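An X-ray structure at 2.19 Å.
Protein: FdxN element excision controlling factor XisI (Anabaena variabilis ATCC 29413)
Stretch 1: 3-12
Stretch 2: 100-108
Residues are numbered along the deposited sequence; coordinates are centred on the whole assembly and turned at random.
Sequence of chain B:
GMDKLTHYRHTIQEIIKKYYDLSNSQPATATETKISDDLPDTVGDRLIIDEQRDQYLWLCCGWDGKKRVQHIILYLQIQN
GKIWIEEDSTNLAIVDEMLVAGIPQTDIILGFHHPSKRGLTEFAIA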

# COMPACT_ATOMS: atom_id res chain seq x y z
N ASP B 3 7.66 -16.94 -16.15
CA ASP B 3 7.16 -18.27 -15.68
C ASP B 3 7.27 -18.32 -14.15
O ASP B 3 6.26 -18.53 -13.47
CB ASP B 3 7.93 -19.42 -16.34
CG ASP B 3 7.24 -20.80 -16.15
OD1 ASP B 3 6.39 -20.99 -15.25
OD2 ASP B 3 7.57 -21.71 -16.95
N LYS B 4 8.50 -18.15 -13.62
CA LYS B 4 8.76 -18.12 -12.17
C LYS B 4 7.99 -16.94 -11.57
O LYS B 4 7.20 -17.12 -10.65
CB LYS B 4 10.28 -17.98 -11.87
CG LYS B 4 10.70 -17.90 -10.37
CD LYS B 4 12.15 -17.41 -10.19
CE LYS B 4 12.42 -16.98 -8.72
NZ LYS B 4 13.77 -16.35 -8.45
N LEU B 5 8.21 -15.75 -12.15
CA LEU B 5 7.53 -14.51 -11.75
C LEU B 5 6.00 -14.54 -11.83
O LEU B 5 5.33 -14.12 -10.88
CB LEU B 5 8.11 -13.29 -12.50
CG LEU B 5 9.35 -12.58 -11.92
CD1 LEU B 5 8.95 -11.65 -10.75
CD2 LEU B 5 10.47 -13.55 -11.51
N THR B 6 5.45 -15.02 -12.95
CA THR B 6 3.98 -15.13 -13.14
C THR B 6 3.32 -16.05 -12.09
O THR B 6 2.24 -15.75 -11.58
CB THR B 6 3.60 -15.59 -14.58
OG1 THR B 6 4.44 -16.67 -14.95
CG2 THR B 6 3.81 -14.48 -15.58
N HIS B 7 4.00 -17.16 -11.79
CA HIS B 7 3.56 -18.10 -10.74
C HIS B 7 3.56 -17.42 -9.36
O HIS B 7 2.60 -17.54 -8.61
CB HIS B 7 4.45 -19.36 -10.74
CG HIS B 7 4.24 -20.25 -9.56
ND1 HIS B 7 3.05 -20.90 -9.32
CD2 HIS B 7 5.06 -20.57 -8.53
CE1 HIS B 7 3.14 -21.58 -8.20
NE2 HIS B 7 4.35 -21.40 -7.70
N TYR B 8 4.65 -16.71 -9.07
CA TYR B 8 4.82 -15.94 -7.81
C TYR B 8 3.77 -14.85 -7.67
O TYR B 8 3.25 -14.65 -6.57
CB TYR B 8 6.24 -15.34 -7.73
CG TYR B 8 7.37 -16.29 -7.35
CD1 TYR B 8 7.30 -17.69 -7.58
CD2 TYR B 8 8.59 -15.77 -6.86
CE1 TYR B 8 8.36 -18.54 -7.25
CE2 TYR B 8 9.67 -16.63 -6.53
CZ TYR B 8 9.54 -18.01 -6.74
OH TYR B 8 10.57 -18.88 -6.45
N ARG B 9 3.46 -14.14 -8.77
CA ARG B 9 2.41 -13.10 -8.80
C ARG B 9 1.05 -13.68 -8.46
O ARG B 9 0.38 -13.19 -7.56
CB ARG B 9 2.33 -12.39 -10.17
CG ARG B 9 3.44 -11.40 -10.45
CD ARG B 9 3.18 -10.71 -11.76
NE ARG B 9 4.13 -9.63 -12.04
CZ ARG B 9 5.28 -9.72 -12.72
NH1 ARG B 9 5.71 -10.86 -13.27
NH2 ARG B 9 6.02 -8.61 -12.87
N HIS B 10 0.68 -14.75 -9.18
CA HIS B 10 -0.59 -15.48 -8.97
C HIS B 10 -0.72 -15.99 -7.53
O HIS B 10 -1.76 -15.80 -6.91
CB HIS B 10 -0.69 -16.65 -9.97
CG HIS B 10 -1.89 -17.55 -9.79
ND1 HIS B 10 -3.15 -17.22 -10.25
CD2 HIS B 10 -2.00 -18.78 -9.23
CE1 HIS B 10 -3.99 -18.20 -9.96
NE2 HIS B 10 -3.32 -19.16 -9.35
N THR B 11 0.37 -16.59 -7.02
CA THR B 11 0.43 -17.15 -5.67
C THR B 11 0.17 -16.09 -4.60
O THR B 11 -0.75 -16.24 -3.80
CB THR B 11 1.80 -17.85 -5.39
OG1 THR B 11 1.99 -18.91 -6.33
CG2 THR B 11 1.89 -18.46 -3.99
N ILE B 12 0.92 -15.00 -4.64
CA ILE B 12 0.80 -13.97 -3.60
C ILE B 12 -0.53 -13.17 -3.74
O ILE B 12 -1.07 -12.75 -2.72
CB ILE B 12 2.17 -13.16 -3.32
CG1 ILE B 12 2.25 -11.83 -4.02
CG2 ILE B 12 3.41 -14.04 -3.45
CD1 ILE B 12 1.46 -10.80 -3.26
N VAL B 100 3.65 -24.51 0.10
CA VAL B 100 2.65 -25.43 -0.53
C VAL B 100 2.45 -25.09 -2.03
O VAL B 100 2.09 -25.96 -2.81
CB VAL B 100 1.30 -25.45 0.27
CG1 VAL B 100 0.19 -26.16 -0.50
CG2 VAL B 100 1.50 -26.10 1.62
N ALA B 101 2.66 -23.82 -2.41
CA ALA B 101 2.62 -23.39 -3.82
C ALA B 101 3.98 -23.60 -4.55
O ALA B 101 4.14 -23.09 -5.65
CB ALA B 101 2.15 -21.93 -3.94
N GLY B 102 4.94 -24.33 -3.97
CA GLY B 102 6.24 -24.60 -4.60
C GLY B 102 7.21 -23.43 -4.66
O GLY B 102 8.09 -23.41 -5.52
N ILE B 103 7.06 -22.47 -3.75
CA ILE B 103 7.95 -21.32 -3.66
C ILE B 103 8.99 -21.81 -2.64
O ILE B 103 8.61 -22.17 -1.52
CB ILE B 103 7.24 -20.04 -3.15
CG1 ILE B 103 6.05 -19.69 -4.05
CG2 ILE B 103 8.24 -18.85 -3.08
CD1 ILE B 103 5.29 -18.44 -3.66
N PRO B 104 10.29 -21.86 -3.03
CA PRO B 104 11.30 -22.30 -2.07
C PRO B 104 11.58 -21.22 -1.02
O PRO B 104 11.38 -20.02 -1.31
CB PRO B 104 12.54 -22.55 -2.95
CG PRO B 104 12.39 -21.55 -4.03
CD PRO B 104 10.91 -21.48 -4.31
N GLN B 105 12.01 -21.65 0.18
CA GLN B 105 12.34 -20.74 1.31
C GLN B 105 13.42 -19.70 0.96
O GLN B 105 13.41 -18.61 1.52
CB GLN B 105 12.75 -21.50 2.57
CG GLN B 105 11.67 -22.40 3.16
N THR B 106 14.33 -20.06 0.03
CA THR B 106 15.38 -19.14 -0.46
C THR B 106 14.84 -17.95 -1.26
O THR B 106 15.61 -17.00 -1.47
CB THR B 106 16.46 -19.87 -1.31
OG1 THR B 106 15.86 -20.42 -2.50
CG2 THR B 106 17.13 -20.98 -0.50
N ASP B 107 13.59 -18.02 -1.76
CA ASP B 107 12.91 -16.92 -2.49
C ASP B 107 11.88 -16.13 -1.63
O ASP B 107 11.14 -15.32 -2.18
CB ASP B 107 12.30 -17.46 -3.81
CG ASP B 107 13.36 -17.84 -4.85
OD1 ASP B 107 14.45 -17.21 -4.91
OD2 ASP B 107 13.08 -18.74 -5.66
N ILE B 108 11.87 -16.35 -0.31
CA ILE B 108 11.00 -15.68 0.67
C ILE B 108 11.93 -14.90 1.63
O ILE B 108 12.81 -15.49 2.21
CB ILE B 108 10.14 -16.69 1.49
CG1 ILE B 108 9.24 -17.53 0.56
CG2 ILE B 108 9.28 -15.96 2.53
CD1 ILE B 108 8.35 -18.54 1.28

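Tyr 8, Ile 103 and Ala 101 cover the most surface in this contact. A helix that includes Lys 4 to Ile 12 packs against the segment from Ala 101 to Asp 107, which is mostly loop with a short 3-10 segment at Gln 105 and Thr 106. The touching residues lie at least 90 positions apart in the chain, and together the two stretches bury 347 Å².

Tyr 8 is buried and covers the largest area. Its CA-to-CB bond points sideways, but with chi1 in the m well the end of the side chain comes nearer to the second stretch. The hydroxyl donates a hydrogen bond to Asp 107, with Tyr 8 OH 2.6 Å from Asp 107 OD2. This carboxylate oxygen lies at the ring edge, near the ring plane. Asp 107 is itself buried, so the bond gives two polar groups a partner inside the contact. The hydroxyl also touches a proline: Tyr 8 OH is 3.4 Å from Pro 104 CD. Pro 104 and Asp 107 are also linked through their backbone: Asp 107 N donates to Pro 104 O at 3.0 Å.

Asp 107 also meets Lys 4, one helical turn before Tyr 8. Lys 4 is extended, with all four chi angles in the t well. Its salt bridge is long, with Lys 4 NZ 3.7 Å from Asp 107 OD1. Lys 4 NZ is also hydrogen-bonded elsewhere in the structure.

Ile 103 covers the next largest area. Its CG2 lies over one face of the Tyr 8 ring, with Ile 103 CG2 4.0 Å from Tyr 8 CZ. The other branch reaches Thr 11, where Ile 103 CD1 is 3.4 Å from Thr 11 CG2. One isoleucine therefore packs against residues almost one helical turn apart.

Ala 101 is the first residue after a helix to leave helical phi/psi. Its CA-to-CB bond points toward the first stretch, and Ala 101 CB is 3.5 Å from Thr 11 CG2. The methyl of Thr 11 thus touches both Ala 101 and Ile 103. Its hydroxyl turns back to its own helix, where Thr 11 OG1 donates to His 7 O at 2.7 Å.

The carbonyl of Ala 101 accepts the second hydrogen bond of the contact. His 7 NE2 donates to Ala 101 O at 2.7 Å, with an N-H...O angle of 137°. The distance is short, but the angle is well off linear. The oxygen lies near the plane of the imidazole, at its edge. Gly 102 follows with a positive phi of 73°, a conformation that favours glycine.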